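Local coordinates for phytochromobilin synthase (Solanum lycopersicum, PDB 6KME), which probably catalyses the ferredoxin-dependent reduction of biliverdin IX alpha to phytochromobilin, the chromophore precursor of plant phytochromes, at residues A[170-175]-A[301-306]; A[115-120]-A[126-131]. The protein carries 1 engineered substitution. All coordinates share one frame; numbering follows the deposited sequence. Where two conformers were deposited one is given.

In the fold
Both contacts are buried in the alpha/beta/alpha sandwich of a ferredoxin-dependent bilin reductase, and both touch biliverdin, but they hold different elements. Interaction 2 lies nearer the centre of the chain and pairs strands 112-119 and 123-131 of the central antiparallel sheet through backbone hydrogen bonds, with the bilin against one sheet face. Interaction 1, its centre about 15 Å from that of interaction 2, joins two loops, 170-175 and 301-306, by apolar packing alone, and reaches one terminal bilin ring and its vinyl group through Ser171, Phe174 and Phe175. The two meet where Phe175 packs on Val127, Asp129 and Asn131, and loop 170-175 adjoins strand 123-131, one of two whose side chains line the bilin.

Interaction 1 (A[170-175]-A[301-306]); sequences ESLRFF and NRPWNA. With BLA (biliverdine IX alpha), chain B.
Leu172 and Phe175 meet Pro303 and Trp304 where two loops of the bilin reductase sandwich come together beside the central sheet. Leu172 straddles the pair: CD1 touches Pro303 CG at 3.5 Å, while CD2 lies 3.8 Å from Trp304 CH2. Pro303 CG sits over the rim of one face of the neighbouring indole, which also has Phe310 edge-to-face against it. Phe175 runs from this apolar patch to the substrate. Phe175 CB is 4.1 Å from Trp304 CH2; CG lies anti to the carbonyl carbon (chi1 -72°), which swings the ring away from the indole. Ser171 O stands over the centre of one ring face, and Phe175 CE1 reaches BLA CAB at 3.8 Å and Phe175 CZ reaches BLA C4B at 3.9 Å. An alanine at Phe175 would keep the CB touching the indole, but would probably open a gap beside the bilin ring that CE1 and CZ touch and deprive Val127 and Asn131 of an aromatic neighbour. Phe174 CB packs on the vinyl carbon BLA CBB, its ring stacked with Trp234 of helix 218-238. Ser171 fixes the same end of the bilin by polar means: its OG donates a 2.7 Å hydrogen bond to the carbonyl oxygen BLA OB.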
ATOM      1  N   GLU A 170       4.025  -6.183  13.061  1.00 21.34           N
ATOM      2  CA  GLU A 170       4.895  -6.328  11.895  1.00 21.91           C
ATOM      3  C   GLU A 170       4.556  -5.333  10.785  1.00 26.21           C
ATOM      4  O   GLU A 170       5.406  -5.067   9.927  1.00 22.10           O
ATOM      5  CB  GLU A 170       4.819  -7.766  11.360  1.00 18.56           C
ATOM      6  CG  GLU A 170       5.442  -8.815  12.286  1.00 19.56           C
ATOM      7  CD  GLU A 170       4.476  -9.338  13.374  1.00 20.15           C
ATOM      8  OE1 GLU A 170       3.383  -8.765  13.548  1.00 21.86           O
ATOM      9  OE2 GLU A 170       4.801 -10.348  14.031  1.00 20.55           O
ATOM     10  N   SER A 171       3.337  -4.781  10.776  1.00 19.86           N
ATOM     11  CA  SER A 171       2.971  -3.806   9.749  1.00 20.02           C
ATOM     12  C   SER A 171       3.766  -2.511   9.887  1.00 24.98           C
ATOM     13  O   SER A 171       4.046  -1.849   8.875  1.00 27.37           O
ATOM     14  CB  SER A 171       1.466  -3.519   9.796  1.00 25.03           C
ATOM     15  OG  SER A 171       0.722  -4.676   9.431  1.00 22.32           O
ATOM     16  N   LEU A 172       4.181  -2.155  11.110  1.00 27.09           N
ATOM     17  CA  LEU A 172       4.929  -0.915  11.305  1.00 23.73           C
ATOM     18  C   LEU A 172       6.283  -0.945  10.613  1.00 33.29           C
ATOM     19  O   LEU A 172       6.826   0.115  10.280  1.00 36.62           O
ATOM     20  CB  LEU A 172       5.131  -0.623  12.791  1.00 32.08           C
ATOM     21  CG  LEU A 172       4.111   0.217  13.564  1.00 38.79           C
ATOM     22  CD1 LEU A 172       4.847   0.958  14.669  1.00 48.60           C
ATOM     23  CD2 LEU A 172       3.364   1.201  12.711  1.00 36.40           C
ATOM     24  N   ARG A 173       6.858  -2.135  10.418  1.00 33.13           N
ATOM     25  CA  ARG A 173       8.102  -2.278   9.659  0.63 40.28           C
ATOM     26  C   ARG A 173       8.022  -1.581   8.308  1.00 34.49           C
ATOM     27  O   ARG A 173       9.051  -1.202   7.740  1.00 36.79           O
ATOM     28  CB  ARG A 173       8.432  -3.769   9.436  0.63 40.51           C
ATOM     29  CG  ARG A 173       8.575  -4.618  10.713  0.63 48.53           C
ATOM     30  CD  ARG A 173       8.569  -6.150  10.455  0.63 42.62           C
ATOM     31  NE  ARG A 173       8.758  -6.907  11.705  0.63 43.91           N
ATOM     32  CZ  ARG A 173       8.836  -8.236  11.789  0.63 39.79           C
ATOM     33  NH1 ARG A 173       8.737  -8.979  10.691  0.63 30.75           N
ATOM     34  NH2 ARG A 173       9.008  -8.831  12.977  0.63 28.09           N
ATOM     35  N   PHE A 174       6.808  -1.430   7.768  1.00 24.13           N
ATOM     36  CA  PHE A 174       6.595  -0.949   6.411  1.00 26.75           C
ATOM     37  C   PHE A 174       5.987   0.449   6.334  1.00 27.46           C
ATOM     38  O   PHE A 174       5.793   0.959   5.225  1.00 25.37           O
ATOM     39  CB  PHE A 174       5.715  -1.957   5.646  1.00 21.03           C
ATOM     40  CG  PHE A 174       6.260  -3.362   5.670  1.00 23.64           C
ATOM     41  CD1 PHE A 174       7.331  -3.724   4.849  1.00 27.29           C
ATOM     42  CD2 PHE A 174       5.740  -4.314   6.551  1.00 26.24           C
ATOM     43  CE1 PHE A 174       7.856  -5.017   4.879  1.00 28.18           C
ATOM     44  CE2 PHE A 174       6.258  -5.617   6.584  1.00 30.79           C
ATOM     45  CZ  PHE A 174       7.319  -5.966   5.745  1.00 30.44           C
ATOM     46  N   PHE A 175       5.692   1.092   7.459  1.00 21.43           N
ATOM     47  CA  PHE A 175       5.013   2.383   7.431  1.00 21.08           C
ATOM     48  C   PHE A 175       6.011   3.521   7.628  1.00 21.16           C
ATOM     49  O   PHE A 175       7.034   3.364   8.297  1.00 26.62           O
ATOM     50  CB  PHE A 175       3.926   2.458   8.509  1.00 19.91           C
ATOM     51  CG  PHE A 175       2.709   1.614   8.218  1.00 23.41           C
ATOM     52  CD1 PHE A 175       2.537   1.006   6.974  1.00 26.67           C
ATOM     53  CD2 PHE A 175       1.729   1.437   9.186  1.00 29.48           C
ATOM     54  CE1 PHE A 175       1.420   0.238   6.707  1.00 21.88           C
ATOM     55  CE2 PHE A 175       0.592   0.659   8.920  1.00 24.19           C
ATOM     56  CZ  PHE A 175       0.443   0.067   7.687  1.00 24.57           C
ATOM     57  N   ASN A 301      -1.212   4.067  20.662  1.00 30.05           N
ATOM     58  CA  ASN A 301      -1.048   5.462  20.277  1.00 29.02           C
ATOM     59  C   ASN A 301      -0.033   5.569  19.145  1.00 25.92           C
ATOM     60  O   ASN A 301       0.815   4.695  18.954  1.00 29.56           O
ATOM     61  CB  ASN A 301      -0.613   6.332  21.468  1.00 27.29           C
ATOM     62  CG  ASN A 301      -1.639   6.342  22.581  1.00 35.80           C
ATOM     63  OD1 ASN A 301      -1.323   6.058  23.738  1.00 37.64           O
ATOM     64  ND2 ASN A 301      -2.882   6.661  22.236  1.00 33.17           N
ATOM     65  N   ARG A 302      -0.147   6.654  18.387  1.00 26.88           N
ATOM     66  CA  ARG A 302       0.710   6.875  17.228  1.00 26.27           C
ATOM     67  C   ARG A 302       2.177   6.832  17.645  1.00 24.59           C
ATOM     68  O   ARG A 302       2.582   7.596  18.530  1.00 24.40           O
ATOM     69  CB  ARG A 302       0.385   8.213  16.574  1.00 22.55           C
ATOM     70  CG  ARG A 302       1.122   8.388  15.229  1.00 21.74           C
ATOM     71  CD  ARG A 302       0.952   9.772  14.644  1.00 27.55           C
ATOM     72  NE  ARG A 302       1.705   9.853  13.387  1.00 28.03           N
ATOM     73  CZ  ARG A 302       1.262   9.374  12.228  1.00 32.82           C
ATOM     74  NH1 ARG A 302       0.062   8.805  12.166  1.00 26.52           N
ATOM     75  NH2 ARG A 302       2.014   9.459  11.130  1.00 24.05           N
ATOM     76  N   PRO A 303       2.999   5.962  17.055  1.00 28.70           N
ATOM     77  CA  PRO A 303       4.364   5.772  17.569  1.00 31.73           C
ATOM     78  C   PRO A 303       5.396   6.747  17.012  1.00 38.89           C
ATOM     79  O   PRO A 303       6.600   6.514  17.157  1.00 38.26           O
ATOM     80  CB  PRO A 303       4.682   4.331  17.163  1.00 26.80           C
ATOM     81  CG  PRO A 303       3.904   4.130  15.906  1.00 30.99           C
ATOM     82  CD  PRO A 303       2.635   4.939  16.058  1.00 26.60           C
ATOM     83  N   TRP A 304       4.949   7.837  16.387  1.00 34.24           N
ATOM     84  CA  TRP A 304       5.824   8.931  15.973  1.00 28.80           C
ATOM     85  C   TRP A 304       5.344  10.218  16.616  1.00 32.87           C
ATOM     86  O   TRP A 304       4.135  10.472  16.668  1.00 37.85           O
ATOM     87  CB  TRP A 304       5.829   9.120  14.450  1.00 34.09           C
ATOM     88  CG  TRP A 304       6.427   7.991  13.697  1.00 29.55           C
ATOM     89  CD1 TRP A 304       7.749   7.815  13.390  1.00 37.55           C
ATOM     90  CD2 TRP A 304       5.730   6.885  13.127  1.00 30.06           C
ATOM     91  NE1 TRP A 304       7.915   6.657  12.671  1.00 36.51           N
ATOM     92  CE2 TRP A 304       6.690   6.065  12.500  1.00 38.58           C
ATOM     93  CE3 TRP A 304       4.387   6.504  13.090  1.00 29.77           C
ATOM     94  CZ2 TRP A 304       6.349   4.885  11.846  1.00 38.73           C
ATOM     95  CZ3 TRP A 304       4.049   5.339  12.439  1.00 34.55           C
ATOM     96  CH2 TRP A 304       5.028   4.540  11.823  1.00 34.54           C
ATOM     97  N   ASN A 305       6.283  11.044  17.086  1.00 35.73           N
ATOM     98  CA  ASN A 305       5.892  12.323  17.661  1.00 38.09           C
ATOM     99  C   ASN A 305       5.631  13.342  16.552  1.00 38.51           C
ATOM    100  O   ASN A 305       5.680  13.028  15.357  1.00 35.08           O
ATOM    101  CB  ASN A 305       6.926  12.807  18.682  1.00 36.35           C
ATOM    102  CG  ASN A 305       8.259  13.227  18.068  1.00 41.39           C
ATOM    103  OD1 ASN A 305       8.399  13.411  16.858  1.00 37.00           O
ATOM    104  ND2 ASN A 305       9.249  13.409  18.934  1.00 40.91           N
ATOM    105  N   ALA A 306       5.345  14.586  16.961  1.00 39.91           N
ATOM    106  CA  ALA A 306       4.961  15.632  16.016  1.00 37.53           C
ATOM    107  C   ALA A 306       6.080  16.004  15.056  1.00 40.82           C
ATOM    108  O   ALA A 306       5.806  16.616  14.016  1.00 41.25           O
ATOM    109  CB  ALA A 306       4.498  16.882  16.762  1.00 37.86           C
TER
HETATM  110  CHA BLA B 401      -8.047  -4.009   8.362  1.00 26.90           C
HETATM  111  NA  BLA B 401      -6.013  -3.228   6.956  1.00 22.67           N
HETATM  112  C1A BLA B 401      -6.624  -3.501   8.191  1.00 25.68           C
HETATM  113  C2A BLA B 401      -5.639  -3.225   9.237  1.00 19.64           C
HETATM  114  C3A BLA B 401      -4.414  -2.780   8.571  1.00 18.48           C
HETATM  115  C4A BLA B 401      -4.671  -2.793   7.159  1.00 26.86           C
HETATM  116  CMA BLA B 401      -3.082  -2.345   9.187  1.00 21.24           C
HETATM  117  CAA BLA B 401      -5.941  -3.439  10.748  1.00 19.04           C
HETATM  118  CBA BLA B 401      -5.791  -4.899  11.078  1.00 18.80           C
HETATM  119  CGA BLA B 401      -4.311  -5.226  11.497  1.00 21.66           C
HETATM  120  O1A BLA B 401      -3.940  -4.501  12.374  1.00 18.06           O
HETATM  121  O2A BLA B 401      -3.833  -6.132  10.880  1.00 21.19           O
HETATM  122  CHB BLA B 401      -3.737  -2.390   6.010  1.00 23.03           C
HETATM  123  NB  BLA B 401      -1.575  -3.304   6.640  1.00 27.32           N
HETATM  124  C1B BLA B 401      -2.425  -2.711   5.677  1.00 32.80           C
HETATM  125  C2B BLA B 401      -1.385  -2.185   4.598  1.00 26.85           C
HETATM  126  C3B BLA B 401      -0.126  -2.714   4.855  1.00 24.99           C
HETATM  127  C4B BLA B 401      -0.243  -3.497   6.165  1.00 26.69           C
HETATM  128  CMB BLA B 401      -1.882  -1.451   3.366  1.00 32.39           C
HETATM  129  OB  BLA B 401       0.552  -4.207   6.760  1.00 24.53           O
HETATM  130  CAB BLA B 401       1.273  -2.695   4.290  1.00 24.98           C
HETATM  131  CBB BLA B 401       2.462  -3.289   4.541  1.00 35.01           C
HETATM  132  NC  BLA B 401      -8.448  -3.994   3.076  1.00 34.64           N
HETATM  133  C1C BLA B 401      -7.810  -3.645   1.862  1.00 46.34           C
HETATM  134  C2C BLA B 401      -8.660  -4.282   0.754  1.00 36.77           C
HETATM  135  C3C BLA B 401      -9.720  -4.945   1.373  1.00 23.62           C
HETATM  136  C4C BLA B 401      -9.608  -4.773   2.907  1.00 25.11           C
HETATM  137  CMC BLA B 401      -8.223  -4.094  -0.704  1.00 38.79           C
HETATM  138  OC  BLA B 401      -6.798  -2.966   1.932  1.00 58.59           O
HETATM  139  CAC BLA B 401     -10.794  -5.706   0.680  1.00 28.03           C
HETATM  140  CBC BLA B 401     -10.824  -6.452  -0.447  1.00 36.83           C
HETATM  141  CHD BLA B 401     -10.310  -5.183   4.010  1.00 19.95           C
HETATM  142  ND  BLA B 401      -8.845  -4.423   6.007  1.00 27.70           N
HETATM  143  C1D BLA B 401      -9.918  -4.997   5.465  1.00 25.66           C
HETATM  144  C2D BLA B 401     -10.882  -5.531   6.509  1.00 24.64           C
HETATM  145  C3D BLA B 401     -10.330  -5.237   7.743  1.00 27.05           C
HETATM  146  C4D BLA B 401      -8.983  -4.508   7.471  1.00 25.16           C
HETATM  147  CMD BLA B 401     -12.162  -6.228   6.089  1.00 23.81           C
HETATM  148  CAD BLA B 401     -10.798  -5.503   9.179  1.00 23.27           C
HETATM  149  CBD BLA B 401     -10.722  -6.962   9.586  1.00 26.66           C
HETATM  150  CGD BLA B 401      -9.248  -7.536   9.763  1.00 32.64           C
HETATM  151  O1D BLA B 401      -9.105  -8.583   9.156  1.00 31.16           O
HETATM  152  O2D BLA B 401      -8.526  -6.843  10.469  1.00 29.38           O

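Interaction 2 (A[115-120]-A[126-131]). With BLA (biliverdine IX alpha), chain B.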
ATOM      1  N   ALA A 115      -2.512   3.242  -0.962  1.00 21.71           N
ATOM      2  CA  ALA A 115      -3.834   3.665  -0.491  1.00 21.09           C
ATOM      3  C   ALA A 115      -4.728   2.435  -0.435  1.00 27.82           C
ATOM      4  O   ALA A 115      -5.022   1.826  -1.472  1.00 22.35           O
ATOM      5  CB  ALA A 115      -4.446   4.736  -1.392  1.00 23.73           C
ATOM      6  N   ASN A 116      -5.145   2.065   0.776  1.00 20.32           N
ATOM      7  CA  ASN A 116      -5.979   0.885   1.018  1.00 15.45           C
ATOM      8  C   ASN A 116      -7.173   1.326   1.860  1.00 19.49           C
ATOM      9  O   ASN A 116      -7.064   1.496   3.082  1.00 19.94           O
ATOM     10  CB  ASN A 116      -5.189  -0.223   1.704  1.00 19.56           C
ATOM     11  CG  ASN A 116      -4.303  -0.979   0.743  1.00 34.72           C
ATOM     12  OD1 ASN A 116      -3.213  -0.525   0.402  1.00 28.79           O
ATOM     13  ND2 ASN A 116      -4.773  -2.127   0.284  1.00 26.67           N
ATOM     14  N   PHE A 117      -8.316   1.522   1.205  1.00 21.19           N
ATOM     15  CA  PHE A 117      -9.516   2.037   1.859  1.00 21.01           C
ATOM     16  C   PHE A 117     -10.570   0.941   1.886  1.00 22.26           C
ATOM     17  O   PHE A 117     -11.003   0.475   0.826  1.00 21.66           O
ATOM     18  CB  PHE A 117     -10.070   3.251   1.120  1.00 21.67           C
ATOM     19  CG  PHE A 117      -9.098   4.395   0.959  1.00 26.37           C
ATOM     20  CD1 PHE A 117      -7.907   4.451   1.676  1.00 25.55           C
ATOM     21  CD2 PHE A 117      -9.406   5.433   0.102  1.00 22.60           C
ATOM     22  CE1 PHE A 117      -7.030   5.518   1.518  1.00 22.60           C
ATOM     23  CE2 PHE A 117      -8.528   6.513  -0.060  1.00 21.78           C
ATOM     24  CZ  PHE A 117      -7.346   6.547   0.657  1.00 23.42           C
ATOM     25  N   PHE A 118     -10.999   0.541   3.078  1.00 20.75           N
ATOM     26  CA  PHE A 118     -12.085  -0.422   3.201  1.00 23.17           C
ATOM     27  C   PHE A 118     -13.284   0.250   3.866  1.00 27.24           C
ATOM     28  O   PHE A 118     -13.242   0.583   5.059  1.00 25.95           O
ATOM     29  CB  PHE A 118     -11.662  -1.667   3.974  1.00 22.10           C
ATOM     30  CG  PHE A 118     -12.784  -2.641   4.146  1.00 24.07           C
ATOM     31  CD1 PHE A 118     -13.201  -3.433   3.078  1.00 27.23           C
ATOM     32  CD2 PHE A 118     -13.470  -2.723   5.343  1.00 22.90           C
ATOM     33  CE1 PHE A 118     -14.270  -4.319   3.227  1.00 27.24           C
ATOM     34  CE2 PHE A 118     -14.532  -3.605   5.497  1.00 26.55           C
ATOM     35  CZ  PHE A 118     -14.927  -4.405   4.435  1.00 26.22           C
ATOM     36  N   THR A 119     -14.367   0.400   3.105  1.00 22.23           N
ATOM     37  CA  THR A 119     -15.533   1.156   3.535  1.00 22.81           C
ATOM     38  C   THR A 119     -16.790   0.295   3.480  1.00 27.49           C
ATOM     39  O   THR A 119     -16.978  -0.499   2.553  1.00 25.81           O
ATOM     40  CB  THR A 119     -15.686   2.413   2.659  1.00 22.86           C
ATOM     41  OG1 THR A 119     -14.529   3.249   2.841  1.00 28.97           O
ATOM     42  CG2 THR A 119     -16.934   3.188   3.017  1.00 28.20           C
ATOM     43  N   THR A 120     -17.629   0.434   4.493  1.00 37.66           N
ATOM     44  CA  THR A 120     -18.969  -0.131   4.521  1.00 40.15           C
ATOM     45  C   THR A 120     -19.960   1.007   4.736  1.00 46.35           C
ATOM     46  O   THR A 120     -19.581   2.181   4.781  1.00 39.43           O
ATOM     47  CB  THR A 120     -19.108  -1.157   5.635  1.00 45.13           C
ATOM     48  OG1 THR A 120     -19.028  -0.456   6.881  1.00 28.78           O
ATOM     49  CG2 THR A 120     -17.998  -2.195   5.546  1.00 40.50           C
ATOM     50  N   ILE A 126      -8.693   2.483   7.085  1.00 20.83           N
ATOM     51  CA  ILE A 126      -7.951   3.268   6.099  1.00 19.29           C
ATOM     52  C   ILE A 126      -6.455   3.179   6.383  1.00 21.77           C
ATOM     53  O   ILE A 126      -6.014   3.447   7.508  1.00 17.89           O
ATOM     54  CB  ILE A 126      -8.387   4.747   6.127  1.00 24.62           C
ATOM     55  CG1 ILE A 126      -9.908   4.897   5.970  1.00 25.53           C
ATOM     56  CG2 ILE A 126      -7.618   5.567   5.090  1.00 22.47           C
ATOM     57  CD1 ILE A 126     -10.434   4.500   4.594  1.00 25.74           C
ATOM     58  N   VAL A 127      -5.671   2.841   5.358  1.00 24.55           N
ATOM     59  CA  VAL A 127      -4.227   3.069   5.366  1.00 24.88           C
ATOM     60  C   VAL A 127      -3.862   3.892   4.130  1.00 23.38           C
ATOM     61  O   VAL A 127      -4.200   3.520   2.996  1.00 19.45           O
ATOM     62  CB  VAL A 127      -3.422   1.752   5.421  1.00 15.69           C
ATOM     63  CG1 VAL A 127      -1.919   2.039   5.258  1.00 16.75           C
ATOM     64  CG2 VAL A 127      -3.666   1.005   6.724  1.00 16.89           C
ATOM     65  N   LEU A 128      -3.187   5.022   4.357  1.00 19.57           N
ATOM     66  CA  LEU A 128      -2.695   5.895   3.295  1.00 18.72           C
ATOM     67  C   LEU A 128      -1.259   6.272   3.635  1.00 24.67           C
ATOM     68  O   LEU A 128      -1.011   6.828   4.712  1.00 21.43           O
ATOM     69  CB  LEU A 128      -3.577   7.149   3.173  1.00 20.92           C
ATOM     70  CG  LEU A 128      -3.118   8.250   2.198  1.00 23.17           C
ATOM     71  CD1 LEU A 128      -3.083   7.708   0.763  1.00 19.86           C
ATOM     72  CD2 LEU A 128      -4.041   9.455   2.314  1.00 21.82           C
ATOM     73  N   ASP A 129      -0.312   5.977   2.734  1.00 20.19           N
ATOM     74  CA  ASP A 129       1.083   6.184   3.103  1.00 20.95           C
ATOM     75  C   ASP A 129       1.981   6.240   1.877  1.00 21.82           C
ATOM     76  O   ASP A 129       1.623   5.789   0.782  1.00 21.98           O
ATOM     77  CB  ASP A 129       1.576   5.076   4.037  1.00 16.54           C
ATOM     78  CG  ASP A 129       2.885   5.422   4.740  1.00 25.31           C
ATOM     79  OD1 ASP A 129       3.207   6.628   4.907  1.00 21.07           O
ATOM     80  OD2 ASP A 129       3.596   4.473   5.136  1.00 21.71           O
ATOM     81  N   LEU A 130       3.157   6.822   2.089  1.00 19.36           N
ATOM     82  CA  LEU A 130       4.311   6.659   1.199  1.00 19.48           C
ATOM     83  C   LEU A 130       5.220   5.647   1.903  1.00 18.98           C
ATOM     84  O   LEU A 130       6.072   6.018   2.712  1.00 23.22           O
ATOM     85  CB  LEU A 130       4.990   8.008   0.952  1.00 20.15           C
ATOM     86  CG  LEU A 130       4.371   8.953  -0.099  1.00 28.14           C
ATOM     87  CD1 LEU A 130       2.894   9.290   0.173  1.00 22.19           C
ATOM     88  CD2 LEU A 130       5.204  10.262  -0.293  1.00 24.97           C
ATOM     89  N   ASN A 131       4.993   4.342   1.644  1.00 19.69           N
ATOM     90  CA  ASN A 131       5.712   3.290   2.384  1.00 20.07           C
ATOM     91  C   ASN A 131       7.205   3.368   2.054  1.00 26.71           C
ATOM     92  O   ASN A 131       7.576   3.349   0.870  1.00 24.08           O
ATOM     93  CB  ASN A 131       5.209   1.867   2.047  1.00 17.41           C
ATOM     94  CG  ASN A 131       3.722   1.582   2.439  1.00 27.14           C
ATOM     95  OD1 ASN A 131       3.085   0.747   1.796  1.00 25.39           O
ATOM     96  ND2 ASN A 131       3.199   2.222   3.491  1.00 22.21           N
TER
HETATM   97  CHA BLA B 401      -8.047  -4.009   8.362  1.00 26.90           C
HETATM   98  NA  BLA B 401      -6.013  -3.228   6.956  1.00 22.67           N
HETATM   99  C1A BLA B 401      -6.624  -3.501   8.191  1.00 25.68           C
HETATM  100  C2A BLA B 401      -5.639  -3.225   9.237  1.00 19.64           C
HETATM  101  C3A BLA B 401      -4.414  -2.780   8.571  1.00 18.48           C
HETATM  102  C4A BLA B 401      -4.671  -2.793   7.159  1.00 26.86           C
HETATM  103  CMA BLA B 401      -3.082  -2.345   9.187  1.00 21.24           C
HETATM  104  CAA BLA B 401      -5.941  -3.439  10.748  1.00 19.04           C
HETATM  105  CBA BLA B 401      -5.791  -4.899  11.078  1.00 18.80           C
HETATM  106  CGA BLA B 401      -4.311  -5.226  11.497  1.00 21.66           C
HETATM  107  O1A BLA B 401      -3.940  -4.501  12.374  1.00 18.06           O
HETATM  108  O2A BLA B 401      -3.833  -6.132  10.880  1.00 21.19           O
HETATM  109  CHB BLA B 401      -3.737  -2.390   6.010  1.00 23.03           C
HETATM  110  NB  BLA B 401      -1.575  -3.304   6.640  1.00 27.32           N
HETATM  111  C1B BLA B 401      -2.425  -2.711   5.677  1.00 32.80           C
HETATM  112  C2B BLA B 401      -1.385  -2.185   4.598  1.00 26.85           C
HETATM  113  C3B BLA B 401      -0.126  -2.714   4.855  1.00 24.99           C
HETATM  114  C4B BLA B 401      -0.243  -3.497   6.165  1.00 26.69           C
HETATM  115  CMB BLA B 401      -1.882  -1.451   3.366  1.00 32.39           C
HETATM  116  OB  BLA B 401       0.552  -4.207   6.760  1.00 24.53           O
HETATM  117  CAB BLA B 401       1.273  -2.695   4.290  1.00 24.98           C
HETATM  118  CBB BLA B 401       2.462  -3.289   4.541  1.00 35.01           C
HETATM  119  NC  BLA B 401      -8.448  -3.994   3.076  1.00 34.64           N
HETATM  120  C1C BLA B 401      -7.810  -3.645   1.862  1.00 46.34           C
HETATM  121  C2C BLA B 401      -8.660  -4.282   0.754  1.00 36.77           C
HETATM  122  C3C BLA B 401      -9.720  -4.945   1.373  1.00 23.62           C
HETATM  123  C4C BLA B 401      -9.608  -4.773   2.907  1.00 25.11           C
HETATM  124  CMC BLA B 401      -8.223  -4.094  -0.704  1.00 38.79           C
HETATM  125  OC  BLA B 401      -6.798  -2.966   1.932  1.00 58.59           O
HETATM  126  CAC BLA B 401     -10.794  -5.706   0.680  1.00 28.03           C
HETATM  127  CBC BLA B 401     -10.824  -6.452  -0.447  1.00 36.83           C
HETATM  128  CHD BLA B 401     -10.310  -5.183   4.010  1.00 19.95           C
HETATM  129  ND  BLA B 401      -8.845  -4.423   6.007  1.00 27.70           N
HETATM  130  C1D BLA B 401      -9.918  -4.997   5.465  1.00 25.66           C
HETATM  131  C2D BLA B 401     -10.882  -5.531   6.509  1.00 24.64           C
HETATM  132  C3D BLA B 401     -10.330  -5.237   7.743  1.00 27.05           C
HETATM  133  C4D BLA B 401      -8.983  -4.508   7.471  1.00 25.16           C
HETATM  134  CMD BLA B 401     -12.162  -6.228   6.089  1.00 23.81           C
HETATM  135  CAD BLA B 401     -10.798  -5.503   9.179  1.00 23.27           C
HETATM  136  CBD BLA B 401     -10.722  -6.962   9.586  1.00 26.66           C
HETATM  137  CGD BLA B 401      -9.248  -7.536   9.763  1.00 32.64           C
HETATM  138  O1D BLA B 401      -9.105  -8.583   9.156  1.00 31.16           O
HETATM  139  O2D BLA B 401      -8.526  -6.843  10.469  1.00 29.38           O
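Asn116, paired with Val127 in this hairpin of the central antiparallel sheet, donates from ND2 to the lactam oxygen BLA OC at 2.7 Å, with an angle of 150° at the hydrogen. Its OD1 is engaged too, by Arg235 NH2, so the amide is held from both ends and its orientation is fixed. The backbones of Asn116 and Val127 form an antiparallel hydrogen-bonded pair: Asn116 N to Val127 O at 2.8 Å and Val127 N to Asn116 O at 3.0 Å, both nearly straight. On their face of the sheet, Val127 CG2 presses on the methine carbon BLA CHB at 3.5 Å. Phe118 extends the same surface; CG stands anti to the backbone N (chi1 178°), which lays the ring over the bilin, with BLA CMD off-centre over one face and CD1 3.5 Å from BLA CHD. The opposite face is apolar. Ile126 crosses Phe117 at a slant, CG2 3.6 Å from Phe117 CD1, while Val127 O and Leu128 CB lie at the edge of that ring; Ala115 CB meets Leu128 CD1 at 3.9 Å. Leu194 and Phe198 of helix 188-211 cover this side. Further along strand 123-131, Asn131 ND2 donates to Asp129 OD2 at 2.8 Å. One strand pair thus separates a helix-packed hydrocarbon face from a bilin-binding face, where a directed hydrogen bond from the Asn116 amide complements nonpolar contacts with the bilin.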